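Side-chain contacts in cell division control protein 45 cdc45 putative (Entamoeba histolytica, PDB 6CC2), which probably acts in DNA replication as the Cdc45 component of the replicative CMG helicase, as its eukaryotic relatives do: residues M1-G5 with T6-E10; D84-S88 with I89-E93; N194-N198 with D199-Y203. One frame throughout, in Å; residues are numbered along the deposited sequence.

Interaction 1: residues M1-G5 with T6-E10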
loop_
_atom_site.group_PDB
_atom_site.type_symbol
_atom_site.label_atom_id
_atom_site.label_comp_id
_atom_site.label_asym_id
_atom_site.label_seq_id
_atom_site.Cartn_x
_atom_site.Cartn_y
_atom_site.Cartn_z
HETATM N N MSE A 1 7.715 -24.770 -7.652
HETATM C CA MSE A 1 8.659 -25.181 -6.614
HETATM C C MSE A 1 9.099 -23.990 -5.778
HETATM O O MSE A 1 8.980 -22.845 -6.210
HETATM C CB MSE A 1 9.881 -25.858 -7.232
HETATM C CG MSE A 1 10.671 -24.989 -8.189
HETATM SE SE MSE A 1 12.246 -25.917 -8.878
HETATM C CE MSE A 1 12.854 -24.565 -10.149
ATOM N N ILE A 2 9.576 -24.261 -4.574
ATOM C CA ILE A 2 10.099 -23.218 -3.687
ATOM C C ILE A 2 11.592 -23.052 -3.955
ATOM O O ILE A 2 12.350 -24.034 -3.938
ATOM C CB ILE A 2 9.850 -23.570 -2.214
ATOM C CG1 ILE A 2 8.349 -23.663 -1.923
ATOM C CG2 ILE A 2 10.515 -22.545 -1.301
ATOM C CD1 ILE A 2 7.606 -22.381 -2.096
ATOM N N ILE A 3 12.008 -21.815 -4.221
ATOM C CA ILE A 3 13.419 -21.462 -4.400
ATOM C C ILE A 3 13.854 -20.698 -3.157
ATOM O O ILE A 3 13.215 -19.710 -2.781
ATOM C CB ILE A 3 13.636 -20.603 -5.661
ATOM C CG1 ILE A 3 13.037 -21.274 -6.896
ATOM C CG2 ILE A 3 15.116 -20.329 -5.879
ATOM C CD1 ILE A 3 13.495 -22.699 -7.124
ATOM N N ASN A 4 14.921 -21.149 -2.527
ATOM C CA ASN A 4 15.450 -20.518 -1.329
ATOM C C ASN A 4 16.889 -20.069 -1.594
ATOM O O ASN A 4 17.391 -20.157 -2.711
ATOM C CB ASN A 4 15.353 -21.476 -0.135
ATOM C CG ASN A 4 16.371 -22.593 -0.197
ATOM O OD1 ASN A 4 16.212 -23.556 -0.947
ATOM N ND2 ASN A 4 17.421 -22.477 0.601
ATOM N N GLY A 5 17.553 -19.591 -0.542
ATOM C CA GLY A 5 18.863 -18.985 -0.704
ATOM C C GLY A 5 19.908 -19.914 -1.279
ATOM O O GLY A 5 20.842 -19.463 -1.945
ATOM N N THR A 6 19.790 -21.215 -1.008
ATOM C CA THR A 6 20.761 -22.152 -1.541
ATOM C C THR A 6 20.737 -22.225 -3.064
ATOM O O THR A 6 21.665 -22.799 -3.647
ATOM C CB THR A 6 20.517 -23.544 -0.950
ATOM O OG1 THR A 6 21.644 -24.381 -1.224
ATOM C CG2 THR A 6 19.270 -24.170 -1.550
ATOM N N SER A 7 19.722 -21.661 -3.715
ATOM C CA SER A 7 19.589 -21.709 -5.163
ATOM C C SER A 7 19.780 -20.355 -5.832
ATOM O O SER A 7 19.685 -20.271 -7.058
ATOM C CB SER A 7 18.204 -22.264 -5.548
ATOM O OG SER A 7 18.005 -23.551 -4.986
ATOM N N PHE A 8 20.040 -19.292 -5.066
ATOM C CA PHE A 8 20.126 -17.966 -5.670
ATOM C C PHE A 8 21.296 -17.878 -6.647
ATOM O O PHE A 8 21.199 -17.219 -7.689
ATOM C CB PHE A 8 20.275 -16.890 -4.590
ATOM C CG PHE A 8 19.045 -16.668 -3.747
ATOM C CD1 PHE A 8 17.835 -17.250 -4.067
ATOM C CD2 PHE A 8 19.117 -15.856 -2.628
ATOM C CE1 PHE A 8 16.706 -17.023 -3.282
ATOM C CE2 PHE A 8 18.000 -15.629 -1.831
ATOM C CZ PHE A 8 16.798 -16.221 -2.164
ATOM N N GLU A 9 22.418 -18.516 -6.315
ATOM C CA GLU A 9 23.582 -18.481 -7.196
ATOM C C GLU A 9 23.261 -19.117 -8.545
ATOM O O GLU A 9 23.535 -18.537 -9.604
ATOM C CB GLU A 9 24.767 -19.178 -6.531
ATOM C CG GLU A 9 26.076 -18.998 -7.288
ATOM C CD GLU A 9 27.240 -19.716 -6.626
ATOM O OE1 GLU A 9 27.054 -20.269 -5.521
ATOM O OE2 GLU A 9 28.337 -19.728 -7.217
ATOM N N GLU A 10 22.666 -20.311 -8.526
ATOM C CA GLU A 10 22.282 -20.965 -9.772
ATOM C C GLU A 10 21.267 -20.127 -10.541
ATOM O O GLU A 10 21.320 -20.039 -11.775
ATOM C CB GLU A 10 21.723 -22.355 -9.467
ATOM C CG GLU A 10 21.296 -23.142 -10.698
ATOM C CD GLU A 10 20.718 -24.501 -10.350
ATOM O OE1 GLU A 10 20.867 -24.934 -9.188
ATOM O OE2 GLU A 10 20.112 -25.133 -11.240
HETATM O O HOH W 1 16.099 -23.906 -3.353
HETATM O O HOH W 2 22.972 -19.538 -3.821
#

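Interaction 2: residues D84-S88 with I89-E93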
loop_
_atom_site.group_PDB
_atom_site.type_symbol
_atom_site.label_atom_id
_atom_site.label_comp_id
_atom_site.label_asym_id
_atom_site.label_seq_id
_atom_site.Cartn_x
_atom_site.Cartn_y
_atom_site.Cartn_z
ATOM N N ASP A 84 4.781 -9.449 -6.178
ATOM C CA ASP A 84 3.651 -9.219 -5.251
ATOM C C ASP A 84 2.322 -9.630 -5.868
ATOM O O ASP A 84 1.267 -9.152 -5.487
ATOM C CB ASP A 84 3.605 -7.781 -4.726
ATOM C CG ASP A 84 3.371 -7.717 -3.196
ATOM O OD1 ASP A 84 3.340 -8.784 -2.539
ATOM O OD2 ASP A 84 3.228 -6.598 -2.642
ATOM N N CYS A 85 2.368 -10.559 -6.818
ATOM C CA CYS A 85 1.186 -11.197 -7.363
ATOM C C CYS A 85 1.587 -12.573 -7.883
ATOM O O CYS A 85 2.776 -12.901 -7.956
ATOM C CB CYS A 85 0.558 -10.364 -8.481
ATOM S SG CYS A 85 1.635 -10.085 -9.916
ATOM N N ALA A 86 0.572 -13.376 -8.200
ATOM C CA ALA A 86 0.660 -14.653 -8.890
ATOM C C ALA A 86 0.992 -15.834 -7.993
ATOM O O ALA A 86 0.693 -16.978 -8.349
ATOM C CB ALA A 86 1.702 -14.603 -10.012
ATOM N N GLY A 87 1.600 -15.598 -6.830
ATOM C CA GLY A 87 2.009 -16.719 -5.993
ATOM C C GLY A 87 0.853 -17.561 -5.482
ATOM O O GLY A 87 1.008 -18.761 -5.266
ATOM N N SER A 88 -0.309 -16.949 -5.251
ATOM C CA SER A 88 -1.430 -17.650 -4.641
ATOM C C SER A 88 -2.523 -18.029 -5.637
ATOM O O SER A 88 -3.577 -18.524 -5.222
ATOM C CB SER A 88 -2.011 -16.814 -3.501
ATOM O OG SER A 88 -1.025 -16.698 -2.469
ATOM N N ILE A 89 -2.289 -17.869 -6.935
ATOM C CA ILE A 89 -3.229 -18.339 -7.938
ATOM C C ILE A 89 -2.593 -19.486 -8.723
ATOM O O ILE A 89 -1.384 -19.700 -8.682
ATOM C CB ILE A 89 -3.684 -17.222 -8.873
ATOM C CG1 ILE A 89 -2.513 -16.701 -9.696
ATOM C CG2 ILE A 89 -4.321 -16.094 -8.080
ATOM C CD1 ILE A 89 -2.943 -15.841 -10.879
ATOM N N ASP A 90 -3.427 -20.208 -9.465
ATOM C CA ASP A 90 -2.975 -21.333 -10.288
ATOM C C ASP A 90 -2.370 -20.756 -11.564
ATOM O O ASP A 90 -3.054 -20.561 -12.566
ATOM C CB ASP A 90 -4.138 -22.275 -10.570
ATOM C CG ASP A 90 -3.701 -23.561 -11.250
ATOM O OD1 ASP A 90 -2.548 -23.627 -11.720
ATOM O OD2 ASP A 90 -4.521 -24.507 -11.308
ATOM N N VAL A 91 -1.059 -20.485 -11.514
ATOM C CA VAL A 91 -0.376 -19.788 -12.599
ATOM C C VAL A 91 -0.426 -20.591 -13.891
ATOM O O VAL A 91 -0.643 -20.032 -14.975
ATOM C CB VAL A 91 1.081 -19.489 -12.199
ATOM C CG1 VAL A 91 1.894 -19.069 -13.421
ATOM C CG2 VAL A 91 1.131 -18.425 -11.146
ATOM N N SER A 92 -0.195 -21.903 -13.808
ATOM C CA SER A 92 -0.239 -22.734 -15.006
ATOM C C SER A 92 -1.605 -22.665 -15.675
ATOM O O SER A 92 -1.703 -22.629 -16.908
ATOM C CB SER A 92 0.108 -24.185 -14.650
ATOM O OG SER A 92 0.052 -25.012 -15.790
ATOM N N GLU A 93 -2.672 -22.655 -14.880
ATOM C CA GLU A 93 -4.015 -22.546 -15.440
ATOM C C GLU A 93 -4.223 -21.196 -16.107
ATOM O O GLU A 93 -4.843 -21.113 -17.176
ATOM C CB GLU A 93 -5.048 -22.771 -14.341
ATOM C CG GLU A 93 -6.494 -22.614 -14.780
ATOM C CD GLU A 93 -7.469 -23.012 -13.687
ATOM O OE1 GLU A 93 -8.210 -24.000 -13.876
ATOM O OE2 GLU A 93 -7.484 -22.345 -12.630
#

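Interaction 3: residues N194-N198 with D199-Y203. With EDO (1,2-ethanediol), chain B.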
loop_
_atom_site.group_PDB
_atom_site.type_symbol
_atom_site.label_atom_id
_atom_site.label_comp_id
_atom_site.label_asym_id
_atom_site.label_seq_id
_atom_site.Cartn_x
_atom_site.Cartn_y
_atom_site.Cartn_z
ATOM N N ASN A 194 26.512 -11.508 -2.585
ATOM C CA ASN A 194 27.539 -10.487 -2.334
ATOM C C ASN A 194 27.389 -9.304 -3.289
ATOM O O ASN A 194 28.363 -8.760 -3.805
ATOM C CB ASN A 194 28.936 -11.086 -2.410
ATOM C CG ASN A 194 29.338 -11.776 -1.128
ATOM O OD1 ASN A 194 28.855 -11.426 -0.050
ATOM N ND2 ASN A 194 30.232 -12.743 -1.229
ATOM N N LYS A 195 26.149 -8.900 -3.526
ATOM C CA LYS A 195 25.852 -7.777 -4.413
ATOM C C LYS A 195 25.146 -6.653 -3.677
ATOM O O LYS A 195 24.560 -5.765 -4.314
ATOM C CB LYS A 195 24.992 -8.248 -5.598
ATOM C CG LYS A 195 25.603 -9.427 -6.365
ATOM C CD LYS A 195 24.636 -9.941 -7.434
ATOM C CE LYS A 195 24.867 -9.277 -8.771
ATOM N NZ LYS A 195 26.148 -9.733 -9.394
ATOM N N VAL A 196 25.145 -6.673 -2.349
ATOM C CA VAL A 196 24.390 -5.680 -1.611
ATOM C C VAL A 196 25.060 -4.317 -1.726
ATOM O O VAL A 196 26.295 -4.195 -1.644
ATOM C CB VAL A 196 24.209 -6.120 -0.148
ATOM C CG1 VAL A 196 25.511 -6.281 0.559
ATOM C CG2 VAL A 196 23.324 -5.110 0.590
ATOM N N GLU A 197 24.246 -3.301 -1.995
ATOM C CA GLU A 197 24.617 -1.900 -1.855
ATOM C C GLU A 197 23.817 -1.319 -0.695
ATOM O O GLU A 197 22.627 -1.604 -0.542
ATOM C CB GLU A 197 24.321 -1.131 -3.142
ATOM C CG GLU A 197 25.053 -1.686 -4.356
ATOM C CD GLU A 197 24.530 -1.118 -5.658
ATOM O OE1 GLU A 197 24.058 -1.907 -6.501
ATOM O OE2 GLU A 197 24.592 0.115 -5.835
ATOM N N ASN A 198 24.466 -0.523 0.150
ATOM C CA ASN A 198 23.816 -0.181 1.412
ATOM C C ASN A 198 22.546 0.660 1.215
ATOM O O ASN A 198 21.669 0.606 2.062
ATOM C CB ASN A 198 24.794 0.501 2.345
ATOM C CG ASN A 198 25.794 -0.477 2.931
ATOM O OD1 ASN A 198 25.873 -1.629 2.490
ATOM N ND2 ASN A 198 26.570 -0.033 3.897
ATOM N N ASP A 199 22.407 1.354 0.071
ATOM C CA ASP A 199 21.153 2.053 -0.215
ATOM C C ASP A 199 19.961 1.095 -0.255
ATOM O O ASP A 199 18.811 1.513 -0.054
ATOM C CB ASP A 199 21.255 2.781 -1.557
ATOM C CG ASP A 199 21.732 4.208 -1.418
ATOM O OD1 ASP A 199 21.634 4.773 -0.309
ATOM O OD2 ASP A 199 22.193 4.769 -2.428
HETATM N N MSE A 200 20.199 -0.179 -0.568
HETATM C CA MSE A 200 19.110 -1.151 -0.615
HETATM C C MSE A 200 18.363 -1.246 0.725
HETATM O O MSE A 200 17.188 -1.615 0.766
HETATM C CB MSE A 200 19.647 -2.515 -1.000
HETATM C CG MSE A 200 20.148 -2.597 -2.417
HETATM SE SE MSE A 200 20.952 -4.311 -2.771
HETATM C CE MSE A 200 21.244 -4.055 -4.659
ATOM N N TYR A 201 19.015 -0.894 1.826
ATOM C CA TYR A 201 18.327 -0.931 3.117
ATOM C C TYR A 201 17.299 0.194 3.253
ATOM O O TYR A 201 16.239 0.009 3.871
ATOM C CB TYR A 201 19.346 -0.878 4.257
ATOM C CG TYR A 201 20.060 -2.210 4.439
ATOM C CD1 TYR A 201 19.531 -3.180 5.281
ATOM C CD2 TYR A 201 21.230 -2.508 3.743
ATOM C CE1 TYR A 201 20.162 -4.406 5.440
ATOM C CE2 TYR A 201 21.869 -3.725 3.907
ATOM C CZ TYR A 201 21.326 -4.668 4.762
ATOM O OH TYR A 201 21.954 -5.887 4.911
ATOM N N TRP A 202 17.603 1.381 2.720
ATOM C CA TRP A 202 16.604 2.447 2.641
ATOM C C TRP A 202 15.385 1.993 1.855
ATOM O O TRP A 202 14.242 2.147 2.299
ATOM C CB TRP A 202 17.246 3.671 1.989
ATOM C CG TRP A 202 16.338 4.804 1.626
ATOM C CD1 TRP A 202 16.179 5.351 0.379
ATOM C CD2 TRP A 202 15.503 5.560 2.504
ATOM N NE1 TRP A 202 15.333 6.421 0.433
ATOM C CE2 TRP A 202 14.880 6.562 1.726
ATOM C CE3 TRP A 202 15.248 5.521 3.883
ATOM C CZ2 TRP A 202 13.998 7.496 2.277
ATOM C CZ3 TRP A 202 14.361 6.433 4.421
ATOM C CH2 TRP A 202 13.749 7.412 3.622
ATOM N N TYR A 203 15.613 1.412 0.673
ATOM C CA TYR A 203 14.486 0.923 -0.129
ATOM C C TYR A 203 13.745 -0.171 0.623
ATOM O O TYR A 203 12.519 -0.156 0.711
ATOM C CB TYR A 203 15.011 0.431 -1.478
ATOM C CG TYR A 203 15.772 1.500 -2.254
ATOM C CD1 TYR A 203 15.427 2.830 -2.174
ATOM C CD2 TYR A 203 16.845 1.153 -3.067
ATOM C CE1 TYR A 203 16.129 3.810 -2.870
ATOM C CE2 TYR A 203 17.559 2.117 -3.773
ATOM C CZ TYR A 203 17.187 3.449 -3.666
ATOM O OH TYR A 203 17.862 4.425 -4.343
HETATM C C1 EDO B . 24.668 3.660 6.718
HETATM O O1 EDO B . 24.322 3.138 7.845
HETATM C C2 EDO B . 25.287 2.569 5.843
HETATM O O2 EDO B . 25.899 3.204 4.746
#

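Interaction 1: residues M1-G5 with T6-E10
Phe8 folds its ring back over Gly5, whose CA lies 3.5 Å from the ring centroid and only 7° off the ring normal, a CH-pi contact over the middle of one face. With CG of Phe8 anti to its own carbonyl carbon (chi1 -70°), the ring is carried back along the chain instead of forward along the helix. Phe8 CD1 also comes within 3.2 Å of Asn4 O, which approaches the ring obliquely. Beneath the ring the backbone makes two successive turns: Ser7 N donates to Asn4 O at 3.0 Å, and Phe8 N to Gly5 O at 3.2 Å with an N-H...O angle of 169°.

Ile3, at the end of strand 2-3, turns its CG2 branch anti to the backbone N, and that methyl meets Ser7 CB at 3.7 Å. The Asn4 side chain slants across the CG2 methyl of Thr6. Water 1 accepts from Asn4 N and is hydrogen-bonded to Ser7 OG at 2.5 Å, tying strand end to helix start. Water 2 donates to Gly5 O and accepts from Glu9 N. Ile125 and, from helix 182-192, Ile189 and Lys192 also touch Phe8. The turn is therefore held by polar bonds along its backbone, Asn4 O taking Ser7 N and Gly5 O taking both Phe8 N and water 2, with water 1 linking Asn4 N to Ser7 OG, while the Phe8 ring covers the glycine and joins the turn to strand 122-125 and helix 182-192.

Interaction 2: residues D84-S88 with I89-E93
The loop that leaves parallel strand 77-83 makes a type I beta turn from Ala86 to Ile89 before entering helix 91-95, and Ala86 O is where its two halves meet. Ile89 N closes the turn on that oxygen with a weak bond of 3.4 Å. Two side chains then crowd the same carbonyl. CG2 of Val91 reaches to 3.2 Å from Ala86 O, and the same methyl lies 4.0 Å from Ala86 CB, an apolar touch. Val91 points its CB toward the turn; CG2 stands anti to its carbonyl carbon while CG1 stands anti to the backbone N (chi1 167°), leaving CG2 as the branch that does the touching. From Ile89 it is CG1 that comes in, 3.5 Å from Ala86 O, because chi1 of 65° sets this branch between the backbone N and the carbonyl carbon and bends it back over the turn.

The turn is held from outside along its length. Asn116 ND2 gives weak bonds to Ala86 O, Gly87 O and Ile89 O, while its OD1 accepts from Val91 N; Ser88 OG is hydrogen-bonded to Pro111 O. Ile105 of strand 102-106 touches both Ala86 and Val91. Asp90, the centre of an inverse gamma turn, is the N-cap of the helix: its OD1 accepts weakly from Glu93 N at 3.3 Å. A buried turn closing on one carbonyl, followed by an aspartate N-cap, makes up the strand-to-helix connection here, at the C-terminal end of an inner strand of the parallel sheet, in an alpha/beta fold of the DHH-phosphoesterase type to which Cdc45 is related.

Interaction 3: residues N194-N198 with D199-Y203
Directly after Asn194, whose positive phi makes it the C-prime residue of the Schellman motif ending helix 182-192, Lys195 meets the CE methyl of selenomethionine Met200 through its backbone, with Lys195 O at 3.7 Å from Met200 CE. The lysine side chain leads away, its NZ in a salt bridge with Asp49.

Val196 follows and uses one branch for two neighbours. Its CG2, anti to the backbone N while CG1 takes the place between N and the carbonyl carbon (chi1 61°), lies 3.9 Å from Tyr201 CE2, approaching the ring obliquely, and 4.2 Å from Met200 SE. The selenium of Met200 also lies 3.5 Å from Glu197 N. CG of Met200 stands anti to its carbonyl carbon (chi1 -68°), which turns the side chain back toward the loop, and the extended chain beyond CG gives its selenoether end the reach. Leu187 and Ala190 of helix 182-192 touch the same side chain.

Glu197 O accepts from Met200 N at 2.8 Å, a bond spanning three residues. The glutamate side chain crosses the end of Met200, while OE2 is held in a salt bridge by Lys48. Here the segment is a short connection between helices 182-192 and 199-213, the first closed by its Schellman motif and the second begun within a few residues.

Asn198 supplies the next turn: its O accepts from Tyr201 N at 3.1 Å and also lies at the edge of the Tyr201 ring, in its plane, with Tyr201 CD2 at 3.6 Å from Asn198 O. Its side-chain ND2 donates weakly, at 3.4 Å, to O2 of a 1,2-ethanediol molecule, probably picked up from the crystallisation liquor.

Overall arrangement
All three interactions are local turns leading into a helix, set at different depths. Interaction 2 is the buried one, on the loop after strand 77-83 of the parallel sheet; interaction 1 joins the edge strand 2-3 of that sheet to helix 8-20 and is partly buried, as is interaction 3, which links two helices. Helix 182-192 connects interactions 1 and 3, touching Phe8 in one and Met200 and Tyr201 in the other. Asn116 likewise bonds to both Met1 and the 84-93 turn. Waters complete interaction 1; the Asn116 amide, the Asp107 carboxylate and hydroxyls support interaction 2, and salt bridges to outside residues flank interaction 3. Centres of interactions 1 and 2 lie about 19 Å apart.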